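Long-range contacts in SusD superfamily protein (Bacteroides fragilis NCTC 9343, PDB 3NQP), which probably binds glycans at the cell surface as an outer-membrane component of a sugar-uptake system: residues Leu123-Tyr128 / Thr168-Asp173; Ser199-Glu204 / Glu264-Ile269; Glu209-Thr214 / Leu229-Thr234; Lys491-Ile496 / Glu508-Tyr513. All blocks are in the same frame, centred on the assembly; numbering follows the deposited sequence. Where two conformers were deposited one is given.

Contact 1: residues Leu123-Tyr128 / Thr168-Asp173; sequences LRAFYY and TQIKSD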
loop_
_atom_site.group_PDB
_atom_site.type_symbol
_atom_site.label_atom_id
_atom_site.label_comp_id
_atom_site.label_asym_id
_atom_site.label_seq_id
_atom_site.Cartn_x
_atom_site.Cartn_y
_atom_site.Cartn_z
ATOM N N LEU A 123 -10.749 6.447 -9.936
ATOM C CA LEU A 123 -10.562 6.838 -8.555
ATOM C C LEU A 123 -11.760 6.491 -7.706
ATOM O O LEU A 123 -11.609 6.189 -6.509
ATOM C CB LEU A 123 -10.267 8.336 -8.461
ATOM C CG LEU A 123 -8.878 8.766 -8.930
ATOM C CD1 LEU A 123 -8.750 10.327 -8.863
ATOM C CD2 LEU A 123 -7.729 8.104 -8.161
ATOM N N ARG A 124 -12.950 6.466 -8.299
ATOM C CA ARG A 124 -14.111 6.071 -7.512
ATOM C C ARG A 124 -14.026 4.562 -7.200
ATOM O O ARG A 124 -14.323 4.151 -6.072
ATOM C CB ARG A 124 -15.434 6.389 -8.175
ATOM C CG ARG A 124 -16.603 6.229 -7.222
ATOM C CD ARG A 124 -17.849 6.923 -7.803
ATOM N NE ARG A 124 -18.347 6.217 -8.983
ATOM C CZ ARG A 124 -19.423 6.588 -9.677
ATOM N NH1 ARG A 124 -20.102 7.680 -9.332
ATOM N NH2 ARG A 124 -19.836 5.862 -10.700
ATOM N N ALA A 125 -13.564 3.766 -8.164
ATOM C CA ALA A 125 -13.236 2.370 -7.915
ATOM C C ALA A 125 -12.173 2.228 -6.806
ATOM O O ALA A 125 -12.247 1.347 -5.962
ATOM C CB ALA A 125 -12.707 1.698 -9.203
ATOM N N PHE A 126 -11.130 3.045 -6.891
ATOM C CA PHE A 126 -10.035 2.979 -5.956
ATOM C C PHE A 126 -10.526 3.143 -4.521
ATOM O O PHE A 126 -10.183 2.356 -3.651
ATOM C CB PHE A 126 -9.006 4.047 -6.295
ATOM C CG PHE A 126 -7.896 4.139 -5.310
ATOM C CD1 PHE A 126 -6.789 3.330 -5.438
ATOM C CD2 PHE A 126 -7.956 5.037 -4.272
ATOM C CE1 PHE A 126 -5.764 3.414 -4.543
ATOM C CE2 PHE A 126 -6.927 5.132 -3.359
ATOM C CZ PHE A 126 -5.824 4.307 -3.498
ATOM N N TYR A 127 -11.293 4.193 -4.278
ATOM C CA TYR A 127 -11.779 4.460 -2.953
ATOM C C TYR A 127 -12.732 3.353 -2.508
ATOM O O TYR A 127 -12.626 2.851 -1.409
ATOM C CB TYR A 127 -12.498 5.802 -2.896
ATOM C CG TYR A 127 -11.590 7.023 -2.843
ATOM C CD1 TYR A 127 -10.644 7.198 -1.822
ATOM C CD2 TYR A 127 -11.714 8.031 -3.776
ATOM C CE1 TYR A 127 -9.831 8.358 -1.757
ATOM C CE2 TYR A 127 -10.920 9.195 -3.708
ATOM C CZ TYR A 127 -10.004 9.364 -2.709
ATOM O OH TYR A 127 -9.254 10.536 -2.682
ATOM N N TYR A 128 -13.653 2.954 -3.370
ATOM C CA TYR A 128 -14.595 1.920 -2.951
ATOM C C TYR A 128 -13.942 0.561 -2.687
ATOM O O TYR A 128 -14.477 -0.234 -1.922
ATOM C CB TYR A 128 -15.776 1.803 -3.931
ATOM C CG TYR A 128 -16.915 2.751 -3.559
ATOM C CD1 TYR A 128 -17.664 2.568 -2.390
ATOM C CD2 TYR A 128 -17.209 3.819 -4.340
ATOM C CE1 TYR A 128 -18.694 3.452 -2.026
ATOM C CE2 TYR A 128 -18.265 4.695 -4.016
ATOM C CZ TYR A 128 -19.005 4.506 -2.863
ATOM O OH TYR A 128 -20.047 5.382 -2.563
ATOM N N THR A 168 -19.890 -4.978 -7.397
ATOM C CA THR A 168 -20.521 -4.759 -8.710
ATOM C C THR A 168 -20.231 -3.331 -9.192
ATOM O O THR A 168 -19.880 -3.130 -10.359
ATOM C CB THR A 168 -22.013 -5.097 -8.659
ATOM O OG1 THR A 168 -22.105 -6.502 -8.416
ATOM C CG2 THR A 168 -22.732 -4.744 -9.957
ATOM N N GLN A 169 -20.305 -2.362 -8.282
ATOM C CA GLN A 169 -20.099 -0.985 -8.612
ATOM C C GLN A 169 -18.649 -0.709 -8.921
ATOM O O GLN A 169 -18.337 0.037 -9.863
ATOM C CB GLN A 169 -20.496 -0.078 -7.455
ATOM C CG GLN A 169 -20.350 1.424 -7.794
ATOM C CD GLN A 169 -21.231 1.858 -8.948
ATOM O OE1 GLN A 169 -22.362 1.402 -9.079
ATOM N NE2 GLN A 169 -20.714 2.757 -9.790
ATOM N N ILE A 170 -17.774 -1.271 -8.083
ATOM C CA ILE A 170 -16.344 -1.131 -8.306
ATOM C C ILE A 170 -16.012 -1.602 -9.735
ATOM O O ILE A 170 -15.331 -0.932 -10.490
ATOM C CB ILE A 170 -15.536 -1.923 -7.284
ATOM C CG1 ILE A 170 -15.570 -1.252 -5.906
ATOM C CG2 ILE A 170 -14.129 -2.036 -7.727
ATOM C CD1 ILE A 170 -14.971 -2.155 -4.779
ATOM N N LYS A 171 -16.476 -2.780 -10.097
ATOM C CA LYS A 171 -16.136 -3.338 -11.405
ATOM C C LYS A 171 -16.805 -2.544 -12.556
ATOM O O LYS A 171 -16.198 -2.328 -13.606
ATOM C CB LYS A 171 -16.491 -4.831 -11.437
ATOM C CG LYS A 171 -15.483 -5.691 -10.600
ATOM C CD LYS A 171 -15.846 -7.168 -10.499
ATOM C CE LYS A 171 -14.801 -8.030 -9.774
ATOM N NZ LYS A 171 -15.275 -9.457 -9.591
ATOM N N SER A 172 -18.035 -2.081 -12.358
ATOM C CA SER A 172 -18.656 -1.210 -13.358
ATOM C C SER A 172 -17.809 0.035 -13.586
ATOM O O SER A 172 -17.527 0.421 -14.731
ATOM C CB SER A 172 -20.047 -0.825 -12.899
ATOM O OG SER A 172 -20.605 0.077 -13.809
ATOM N N ASP A 173 -17.333 0.628 -12.487
ATOM C CA ASP A 173 -16.466 1.818 -12.566
ATOM C C ASP A 173 -15.135 1.569 -13.217
ATOM O O ASP A 173 -14.639 2.421 -13.943
ATOM C CB ASP A 173 -16.283 2.498 -11.189
ATOM C CG ASP A 173 -17.534 3.260 -10.742
ATOM O OD1 ASP A 173 -18.399 3.534 -11.614
ATOM O OD2 ASP A 173 -17.649 3.579 -9.535
HETATM O O HOH W 1 -16.640 2.043 -7.385
#
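Two antiparallel helices, 110-135 and 163-181, of what is probably a TPR-like scaffold meet here, with a charged end and an apolar end to their interface. The segment axes come within 8.4 Å of each other at 153°, and the backbones come nearest at A125 and I170. R124 starts with CG anti to its backbone N and bends at chi3, which brings the guanidinium side-on to D173. NE gives a bond of 2.8 Å to OD2 from above the carboxylate plane, while NH2 runs almost straight to OD1 at 2.9 Å, on the syn side. The pair is a two-nitrogen salt bridge, one nitrogen to each oxygen. Q169 NE2 adds a bond of 3.2 Å to D173 OD2, arriving from the opposite face to R124 NE, and a water donates to the same oxygen. Three donors on one buried oxygen should stabilise the negative charge of D173. R124 NH1 is hydrogen-bonded to N96. Toward the other end the chemistry turns apolar: I170 CG1 lies 3.6 Å from Y128 CB, and I170 CG2 is 4.3 Å from A125 CB. The small A125 is consistent with the close approach of the axes, in a helix-pair packing like that of the alpha-helical repeats of SusD proteins.

Contact 2: residues Ser199-Glu204 / Glu264-Ile269; sequences SKAATE and EIIFAI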
loop_
_atom_site.group_PDB
_atom_site.type_symbol
_atom_site.label_atom_id
_atom_site.label_comp_id
_atom_site.label_asym_id
_atom_site.label_seq_id
_atom_site.Cartn_x
_atom_site.Cartn_y
_atom_site.Cartn_z
ATOM N N SER A 199 -4.098 7.309 -14.473
ATOM C CA SER A 199 -3.848 7.006 -15.883
ATOM C C SER A 199 -4.497 5.682 -16.217
ATOM O O SER A 199 -4.935 4.958 -15.319
ATOM C CB SER A 199 -2.338 6.893 -16.142
ATOM O OG SER A 199 -1.767 5.788 -15.377
ATOM N N LYS A 200 -4.496 5.343 -17.497
ATOM C CA LYS A 200 -4.986 4.037 -17.972
ATOM C C LYS A 200 -4.220 2.871 -17.349
ATOM O O LYS A 200 -4.808 1.877 -16.874
ATOM C CB LYS A 200 -4.947 3.987 -19.486
ATOM C CG LYS A 200 -5.590 2.753 -20.104
ATOM C CD LYS A 200 -5.285 2.713 -21.570
ATOM C CE LYS A 200 -5.568 1.381 -22.125
ATOM N NZ LYS A 200 -5.492 1.340 -23.560
ATOM N N ALA A 201 -2.907 2.978 -17.316
ATOM C CA ALA A 201 -2.107 1.968 -16.637
ATOM C C ALA A 201 -2.529 1.756 -15.178
ATOM O O ALA A 201 -2.538 0.664 -14.675
ATOM C CB ALA A 201 -0.672 2.337 -16.706
ATOM N N ALA A 202 -2.818 2.835 -14.487
ATOM C CA ALA A 202 -3.200 2.770 -13.104
ATOM C C ALA A 202 -4.514 2.018 -12.951
ATOM O O ALA A 202 -4.658 1.183 -12.020
ATOM C CB ALA A 202 -3.296 4.190 -12.503
ATOM N N THR A 203 -5.467 2.299 -13.850
ATOM C CA THR A 203 -6.717 1.552 -13.868
ATOM C C THR A 203 -6.469 0.060 -14.133
ATOM O O THR A 203 -7.104 -0.825 -13.498
ATOM C CB THR A 203 -7.731 2.113 -14.863
ATOM O OG1 THR A 203 -8.215 3.362 -14.365
ATOM C CG2 THR A 203 -8.961 1.120 -15.055
ATOM N N GLU A 204 -5.562 -0.244 -15.046
ATOM C CA GLU A 204 -5.234 -1.652 -15.326
ATOM C C GLU A 204 -4.587 -2.342 -14.091
ATOM O O GLU A 204 -4.880 -3.496 -13.817
ATOM C CB GLU A 204 -4.344 -1.789 -16.551
ATOM C CG GLU A 204 -5.058 -1.451 -17.842
ATOM C CD GLU A 204 -4.583 -2.252 -19.012
ATOM O OE1 GLU A 204 -5.161 -3.336 -19.229
ATOM O OE2 GLU A 204 -3.626 -1.827 -19.671
ATOM N N GLU A 264 10.020 2.804 -13.405
ATOM C CA GLU A 264 9.447 1.680 -12.632
ATOM C C GLU A 264 8.088 2.042 -12.086
ATOM O O GLU A 264 7.302 1.180 -11.730
ATOM C CB GLU A 264 10.385 1.352 -11.471
ATOM C CG GLU A 264 9.991 0.126 -10.680
ATOM C CD GLU A 264 11.115 -0.381 -9.775
ATOM O OE1 GLU A 264 12.313 -0.399 -10.206
ATOM O OE2 GLU A 264 10.803 -0.846 -8.662
ATOM N N ILE A 265 7.814 3.333 -11.952
ATOM C CA ILE A 265 6.596 3.784 -11.308
ATOM C C ILE A 265 5.460 3.840 -12.316
ATOM O O ILE A 265 5.661 4.250 -13.450
ATOM C CB ILE A 265 6.804 5.175 -10.646
ATOM C CG1 ILE A 265 7.776 5.065 -9.428
ATOM C CG2 ILE A 265 5.464 5.797 -10.164
ATOM C CD1 ILE A 265 8.085 6.425 -8.798
ATOM N N ILE A 266 4.276 3.402 -11.888
ATOM C CA ILE A 266 3.048 3.494 -12.660
ATOM C C ILE A 266 2.210 4.687 -12.148
ATOM O O ILE A 266 1.870 5.588 -12.907
ATOM C CB ILE A 266 2.185 2.212 -12.547
ATOM C CG1 ILE A 266 2.784 1.052 -13.349
ATOM C CG2 ILE A 266 0.828 2.460 -13.143
ATOM C CD1 ILE A 266 3.527 -0.020 -12.611
ATOM N N PHE A 267 1.918 4.700 -10.858
ATOM C CA PHE A 267 1.199 5.818 -10.245
ATOM C C PHE A 267 1.706 6.085 -8.814
ATOM O O PHE A 267 1.840 5.153 -8.005
ATOM C CB PHE A 267 -0.332 5.620 -10.279
ATOM C CG PHE A 267 -1.044 6.701 -9.551
ATOM C CD1 PHE A 267 -1.234 7.927 -10.145
ATOM C CD2 PHE A 267 -1.507 6.503 -8.249
ATOM C CE1 PHE A 267 -1.863 8.964 -9.466
ATOM C CE2 PHE A 267 -2.100 7.558 -7.551
ATOM C CZ PHE A 267 -2.277 8.782 -8.175
ATOM N N ALA A 268 2.025 7.359 -8.530
ATOM C CA ALA A 268 2.477 7.795 -7.215
ATOM C C ALA A 268 1.735 9.081 -6.809
ATOM O O ALA A 268 1.331 9.852 -7.684
ATOM C CB ALA A 268 4.007 8.089 -7.252
ATOM N N ILE A 269 1.586 9.271 -5.488
ATOM C CA ILE A 269 1.096 10.486 -4.877
ATOM C C ILE A 269 2.270 11.478 -4.736
ATOM O O ILE A 269 3.271 11.167 -4.117
ATOM C CB ILE A 269 0.525 10.203 -3.475
ATOM C CG1 ILE A 269 -0.718 9.284 -3.555
ATOM C CG2 ILE A 269 0.238 11.501 -2.710
ATOM C CD1 ILE A 269 -1.903 9.853 -4.339
HETATM O O HOH W 2 -0.435 6.832 -13.422
#
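I266 sits against A201 and A202 in the first turn of helix 200-216. From its CB, which points at the helix, the side chain forks. The CG2 branch, anti to the backbone N, does the touching: it lies 3.9 Å from A201 CB and 3.9 Å from A202 N. CG1 draws no nearer to A201 than CB does, and CD1 turns off from the helix, with chi2 at 102°, far from a staggered value; the side chain packs among L245, Y380 and V385. I266 and the next residue, F267, both face Y380 of strand 377-381, a classic beta bulge in the small antiparallel sheet, and the chain turns its corner here. As expected at a bulge, F267 points to the same side, with its CB 4.0 Å from A202 CB. On the polar side, S199 is the N-cap of helix 200-216, and its OG accepts from A202 N at 3.3 Å. A water lies 2.6 Å from S199 OG and 2.7 Å from I266 O, bridging the capping hydroxyl and the backbone of the bulge.

Contact 3: residues Glu209-Thr214 / Leu229-Thr234; sequences EVYLWT and LTIAKT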
loop_
_atom_site.group_PDB
_atom_site.type_symbol
_atom_site.label_atom_id
_atom_site.label_comp_id
_atom_site.label_asym_id
_atom_site.label_seq_id
_atom_site.Cartn_x
_atom_site.Cartn_y
_atom_site.Cartn_z
ATOM N N GLU A 209 -5.467 -5.851 -9.294
ATOM C CA GLU A 209 -5.558 -6.013 -7.841
ATOM C C GLU A 209 -6.964 -6.485 -7.439
ATOM O O GLU A 209 -7.117 -7.417 -6.643
ATOM C CB GLU A 209 -5.219 -4.700 -7.122
ATOM C CG GLU A 209 -4.831 -4.838 -5.663
ATOM C CD GLU A 209 -4.426 -3.493 -5.077
ATOM O OE1 GLU A 209 -4.825 -2.429 -5.580
ATOM O OE2 GLU A 209 -3.676 -3.489 -4.124
ATOM N N VAL A 210 -7.971 -5.858 -8.019
ATOM C CA VAL A 210 -9.382 -6.152 -7.716
ATOM C C VAL A 210 -9.776 -7.570 -8.180
ATOM O O VAL A 210 -10.274 -8.361 -7.379
ATOM C CB VAL A 210 -10.322 -5.111 -8.356
ATOM C CG1 VAL A 210 -11.787 -5.618 -8.333
ATOM C CG2 VAL A 210 -10.188 -3.724 -7.652
ATOM N N TYR A 211 -9.483 -7.915 -9.432
ATOM C CA TYR A 211 -9.818 -9.241 -9.953
ATOM C C TYR A 211 -9.006 -10.406 -9.319
ATOM O O TYR A 211 -9.550 -11.495 -9.074
ATOM C CB TYR A 211 -9.788 -9.266 -11.495
ATOM C CG TYR A 211 -11.021 -8.618 -12.100
ATOM C CD1 TYR A 211 -11.076 -7.234 -12.267
ATOM C CD2 TYR A 211 -12.099 -9.361 -12.463
ATOM C CE1 TYR A 211 -12.152 -6.629 -12.789
ATOM C CE2 TYR A 211 -13.248 -8.762 -12.994
ATOM C CZ TYR A 211 -13.268 -7.396 -13.149
ATOM O OH TYR A 211 -14.367 -6.771 -13.655
ATOM N N LEU A 212 -7.743 -10.194 -8.973
ATOM C CA LEU A 212 -7.071 -11.198 -8.187
ATOM C C LEU A 212 -7.745 -11.408 -6.832
ATOM O O LEU A 212 -7.947 -12.534 -6.384
ATOM C CB LEU A 212 -5.596 -10.835 -7.907
ATOM C CG LEU A 212 -4.860 -11.910 -7.106
ATOM C CD1 LEU A 212 -4.852 -13.327 -7.764
ATOM C CD2 LEU A 212 -3.406 -11.390 -6.859
ATOM N N TRP A 213 -8.022 -10.312 -6.151
ATOM C CA TRP A 213 -8.703 -10.364 -4.861
ATOM C C TRP A 213 -10.020 -11.148 -4.970
ATOM O O TRP A 213 -10.217 -12.106 -4.224
ATOM C CB TRP A 213 -8.955 -8.960 -4.324
ATOM C CG TRP A 213 -9.639 -8.954 -3.038
ATOM C CD1 TRP A 213 -10.990 -9.250 -2.820
ATOM C CD2 TRP A 213 -9.067 -8.713 -1.738
ATOM N NE1 TRP A 213 -11.263 -9.176 -1.473
ATOM C CE2 TRP A 213 -10.113 -8.855 -0.792
ATOM C CE3 TRP A 213 -7.778 -8.369 -1.276
ATOM C CZ2 TRP A 213 -9.910 -8.670 0.575
ATOM C CZ3 TRP A 213 -7.596 -8.177 0.082
ATOM C CH2 TRP A 213 -8.658 -8.321 0.986
ATOM N N THR A 214 -10.884 -10.792 -5.916
ATOM C CA THR A 214 -12.188 -11.480 -5.991
ATOM C C THR A 214 -12.039 -12.927 -6.469
ATOM O O THR A 214 -12.908 -13.750 -6.181
ATOM C CB THR A 214 -13.232 -10.698 -6.814
ATOM O OG1 THR A 214 -12.729 -10.478 -8.128
ATOM C CG2 THR A 214 -13.498 -9.314 -6.147
ATOM N N LEU A 229 -9.394 -14.717 -12.441
ATOM C CA LEU A 229 -7.896 -14.749 -12.606
ATOM C C LEU A 229 -7.439 -14.335 -13.990
ATOM O O LEU A 229 -6.460 -13.621 -14.133
ATOM C CB LEU A 229 -7.314 -16.139 -12.322
ATOM C CG LEU A 229 -7.253 -16.592 -10.875
ATOM C CD1 LEU A 229 -6.970 -18.089 -10.882
ATOM C CD2 LEU A 229 -6.211 -15.810 -10.042
ATOM N N THR A 230 -8.154 -14.800 -15.012
ATOM C CA THR A 230 -7.800 -14.504 -16.411
ATOM C C THR A 230 -7.862 -13.006 -16.709
ATOM O O THR A 230 -7.001 -12.469 -17.402
ATOM C CB THR A 230 -8.677 -15.304 -17.416
ATOM O OG1 THR A 230 -10.069 -15.131 -17.120
ATOM C CG2 THR A 230 -8.341 -16.777 -17.356
ATOM N N ILE A 231 -8.868 -12.334 -16.162
ATOM C CA ILE A 231 -9.038 -10.896 -16.336
ATOM C C ILE A 231 -7.897 -10.130 -15.636
ATOM O O ILE A 231 -7.306 -9.219 -16.199
ATOM C CB ILE A 231 -10.389 -10.440 -15.787
ATOM C CG1 ILE A 231 -11.514 -11.048 -16.657
ATOM C CG2 ILE A 231 -10.486 -8.879 -15.717
ATOM C CD1 ILE A 231 -12.942 -10.907 -16.088
ATOM N N ALA A 232 -7.602 -10.505 -14.410
ATOM C CA ALA A 232 -6.468 -9.892 -13.671
ATOM C C ALA A 232 -5.203 -10.037 -14.480
ATOM O O ALA A 232 -4.426 -9.082 -14.627
ATOM C CB ALA A 232 -6.319 -10.519 -12.274
ATOM N N LYS A 233 -4.998 -11.237 -15.013
ATOM C CA LYS A 233 -3.774 -11.576 -15.723
ATOM C C LYS A 233 -3.606 -10.756 -16.974
ATOM O O LYS A 233 -2.540 -10.253 -17.264
ATOM C CB LYS A 233 -3.760 -13.040 -16.093
ATOM C CG LYS A 233 -2.330 -13.542 -16.465
ATOM C CD LYS A 233 -2.361 -15.043 -16.840
ATOM C CE LYS A 233 -0.976 -15.587 -17.218
ATOM N NZ LYS A 233 -1.056 -17.081 -17.554
ATOM N N THR A 234 -4.687 -10.620 -17.733
ATOM C CA THR A 234 -4.633 -9.857 -18.946
ATOM C C THR A 234 -4.242 -8.410 -18.638
ATOM O O THR A 234 -3.467 -7.805 -19.362
ATOM C CB THR A 234 -6.015 -9.943 -19.684
ATOM O OG1 THR A 234 -6.189 -11.303 -20.126
ATOM C CG2 THR A 234 -6.086 -8.985 -20.903
#
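Y211 meets I231 and A232 of the antiparallel helix 228-241, whose segment axis passes 7.8 Å from that of 209-214 at 156°. With CG anti to its carbonyl carbon (chi1 -77°), the ring reaches across the partner helix and offers one face to I231. Methyl CG2 of I231 stands over its centre, 3.6 Å from the centroid and 10° off the ring normal, a CH-pi contact; I231 CD1 reaches the rim near CE2. Nearer the backbone, Y211 CB lies 3.8 Å from A232 CB. A232 CB also comes within 3.6 Å of L212 N. L212 follows, its CD1 meeting L229 CD2 at 3.6 Å; L229 starts out pointing away from the helix opposite but swings its tip back. Around the pair, V210 packs on M167 and L174 of helix 163-181, and K171 of the same helix makes a cation-pi contact on the other face of the Y211 ring. L212 continues onto T388 and I392 of helix 382-396, while W213 turns to W454 on helix 452-458.

Contact 4: residues Lys491-Ile496 / Glu508-Tyr513; sequences KLLWPI and EQTPGY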
loop_
_atom_site.group_PDB
_atom_site.type_symbol
_atom_site.label_atom_id
_atom_site.label_comp_id
_atom_site.label_asym_id
_atom_site.label_seq_id
_atom_site.Cartn_x
_atom_site.Cartn_y
_atom_site.Cartn_z
ATOM N N LYS A 491 -12.884 -10.234 12.689
ATOM C CA LYS A 491 -11.892 -9.156 12.632
ATOM C C LYS A 491 -11.163 -9.049 11.280
ATOM O O LYS A 491 -10.266 -8.192 11.141
ATOM C CB LYS A 491 -10.837 -9.305 13.732
ATOM C CG LYS A 491 -11.347 -9.128 15.191
ATOM C CD LYS A 491 -10.183 -9.153 16.165
ATOM C CE LYS A 491 -10.606 -9.025 17.632
ATOM N NZ LYS A 491 -9.347 -9.095 18.500
ATOM N N LEU A 492 -11.524 -9.882 10.295
ATOM C CA LEU A 492 -11.056 -9.657 8.929
ATOM C C LEU A 492 -11.526 -8.279 8.427
ATOM O O LEU A 492 -10.805 -7.626 7.655
ATOM C CB LEU A 492 -11.544 -10.757 7.979
ATOM C CG LEU A 492 -11.089 -12.211 8.181
ATOM C CD1 LEU A 492 -11.851 -13.127 7.195
ATOM C CD2 LEU A 492 -9.560 -12.335 8.036
ATOM N N LEU A 493 -12.748 -7.877 8.851
ATOM C CA LEU A 493 -13.346 -6.590 8.559
ATOM C C LEU A 493 -13.287 -5.688 9.783
ATOM O O LEU A 493 -13.089 -6.148 10.890
ATOM C CB LEU A 493 -14.783 -6.717 8.021
ATOM C CG LEU A 493 -14.952 -7.666 6.823
ATOM C CD1 LEU A 493 -16.436 -7.810 6.417
ATOM C CD2 LEU A 493 -14.083 -7.260 5.628
ATOM N N TRP A 494 -13.370 -4.388 9.546
ATOM C CA TRP A 494 -13.277 -3.394 10.592
ATOM C C TRP A 494 -14.658 -2.930 11.086
ATOM O O TRP A 494 -15.647 -2.877 10.309
ATOM C CB TRP A 494 -12.473 -2.199 10.090
ATOM C CG TRP A 494 -11.043 -2.454 9.688
ATOM C CD1 TRP A 494 -10.562 -3.510 8.981
ATOM C CD2 TRP A 494 -9.941 -1.571 9.910
ATOM N NE1 TRP A 494 -9.195 -3.346 8.760
ATOM C CE2 TRP A 494 -8.807 -2.154 9.315
ATOM C CE3 TRP A 494 -9.805 -0.320 10.546
ATOM C CZ2 TRP A 494 -7.546 -1.537 9.339
ATOM C CZ3 TRP A 494 -8.554 0.276 10.591
ATOM C CH2 TRP A 494 -7.444 -0.319 9.984
ATOM N N PRO A 495 -14.768 -2.671 12.394
ATOM C CA PRO A 495 -16.069 -2.231 12.888
ATOM C C PRO A 495 -16.265 -0.732 12.699
ATOM O O PRO A 495 -15.327 -0.018 12.366
ATOM C CB PRO A 495 -15.978 -2.546 14.369
ATOM C CG PRO A 495 -14.498 -2.284 14.702
ATOM C CD PRO A 495 -13.735 -2.602 13.448
ATOM N N ILE A 496 -17.498 -0.270 12.858
ATOM C CA ILE A 496 -17.756 1.156 12.916
ATOM C C ILE A 496 -18.132 1.576 14.360
ATOM O O ILE A 496 -18.577 0.742 15.179
ATOM C CB ILE A 496 -18.766 1.564 11.852
ATOM C CG1 ILE A 496 -20.106 0.905 12.091
ATOM C CG2 ILE A 496 -18.242 1.192 10.400
ATOM C CD1 ILE A 496 -21.190 1.497 11.195
ATOM N N GLU A 508 -25.812 -0.461 10.217
ATOM C CA GLU A 508 -25.603 -1.595 11.082
ATOM C C GLU A 508 -24.104 -1.828 11.284
ATOM O O GLU A 508 -23.300 -1.505 10.428
ATOM C CB GLU A 508 -26.305 -2.843 10.505
ATOM C CG GLU A 508 -27.822 -2.777 10.723
ATOM C CD GLU A 508 -28.601 -3.896 10.060
ATOM O OE1 GLU A 508 -27.994 -4.744 9.366
ATOM O OE2 GLU A 508 -29.842 -3.925 10.240
ATOM N N GLN A 509 -23.775 -2.425 12.420
ATOM C CA GLN A 509 -22.440 -2.851 12.713
ATOM C C GLN A 509 -21.918 -3.823 11.650
ATOM O O GLN A 509 -22.675 -4.521 10.982
ATOM C CB GLN A 509 -22.350 -3.488 14.110
ATOM C CG GLN A 509 -20.893 -3.795 14.562
ATOM C CD GLN A 509 -19.998 -2.580 14.525
ATOM O OE1 GLN A 509 -19.248 -2.372 13.569
ATOM N NE2 GLN A 509 -20.072 -1.760 15.550
ATOM N N THR A 510 -20.595 -3.803 11.447
ATOM C CA THR A 510 -19.962 -4.793 10.588
ATOM C C THR A 510 -20.244 -6.180 11.174
ATOM O O THR A 510 -20.215 -6.340 12.413
ATOM C CB THR A 510 -18.436 -4.490 10.497
ATOM O OG1 THR A 510 -18.283 -3.119 10.067
ATOM C CG2 THR A 510 -17.726 -5.467 9.546
ATOM N N PRO A 511 -20.491 -7.192 10.314
ATOM C CA PRO A 511 -20.890 -8.488 10.827
ATOM C C PRO A 511 -19.961 -9.098 11.894
ATOM O O PRO A 511 -18.741 -8.941 11.846
ATOM C CB PRO A 511 -20.894 -9.370 9.561
ATOM C CG PRO A 511 -21.265 -8.437 8.480
ATOM C CD PRO A 511 -20.495 -7.178 8.845
ATOM N N GLY A 512 -20.572 -9.738 12.889
ATOM C CA GLY A 512 -19.888 -10.519 13.891
ATOM C C GLY A 512 -19.370 -9.774 15.080
ATOM O O GLY A 512 -18.985 -10.415 16.083
ATOM N N TYR A 513 -19.256 -8.442 14.973
ATOM C CA TYR A 513 -18.876 -7.627 16.149
ATOM C C TYR A 513 -20.104 -7.498 17.048
ATOM O O TYR A 513 -21.201 -7.508 16.540
ATOM C CB TYR A 513 -18.457 -6.232 15.730
ATOM C CG TYR A 513 -17.092 -6.208 15.099
ATOM C CD1 TYR A 513 -15.963 -6.085 15.881
ATOM C CD2 TYR A 513 -16.921 -6.359 13.719
ATOM C CE1 TYR A 513 -14.695 -6.081 15.323
ATOM C CE2 TYR A 513 -15.622 -6.321 13.159
ATOM C CZ TYR A 513 -14.546 -6.222 13.966
ATOM O OH TYR A 513 -13.272 -6.158 13.422
#
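Y513, T510 and Q509 each send a polar group to the backbone of 491-496, and four hydrogen bonds cross the contact. Y513 OH donates to L493 O at a short 2.5 Å, lying in the carbonyl plane. T510 OG1 donates to W494 O at 2.7 Å. Q509 pairs its carboxamide with both backbone groups of I496: OE1 accepts from I496 N at 2.8 Å on a lone pair, and NE2 donates to I496 O at 2.9 Å. The bend at chi2 (56°) folds the amide back, and OE1 also accepts from T510 N at 2.9 Å, at a poor angle to the carbonyl, so two N-H groups share this oxygen. Apolar contacts fill in between. P495 CB sits over the centre of the Y513 ring, 3.7 Å from the centroid and 3° off the normal, in a CH-pi contact. T510 CG2 comes 3.5 Å from L493 CB. A type II turn from T510 to Y513, with G512 at positive phi, brings the tyrosine back over the proline. R160 bonds to T510 OG1 and to E508 O. Both loops flank helix 498-503, where L501 meets I496 and Q509, and W494 packs against I134 and Y135 of helix 110-135.

How the contacts relate
Contacts 1, 2 and 3 are buried, while contact 4 is only partly so and lies farther from the chain's centre, near the C terminus. Contacts 1 and 3 are both antiparallel helix pairs built round an alanine, but contact 1 adds a buried salt bridge whereas contact 3 is apolar throughout. They touch through K171, whose NZ lies 3.1 Å from T214 OG1, a probable hydrogen bond. Contacts 2 and 3 share helix 200-216, and along the chain contact 3 is nested within the loop that contact 2 closes. Contact 2 joins helix to strand with few atoms and a bridging water. Contact 4, between two loops, relies instead on side-chain-to-backbone hydrogen bonds.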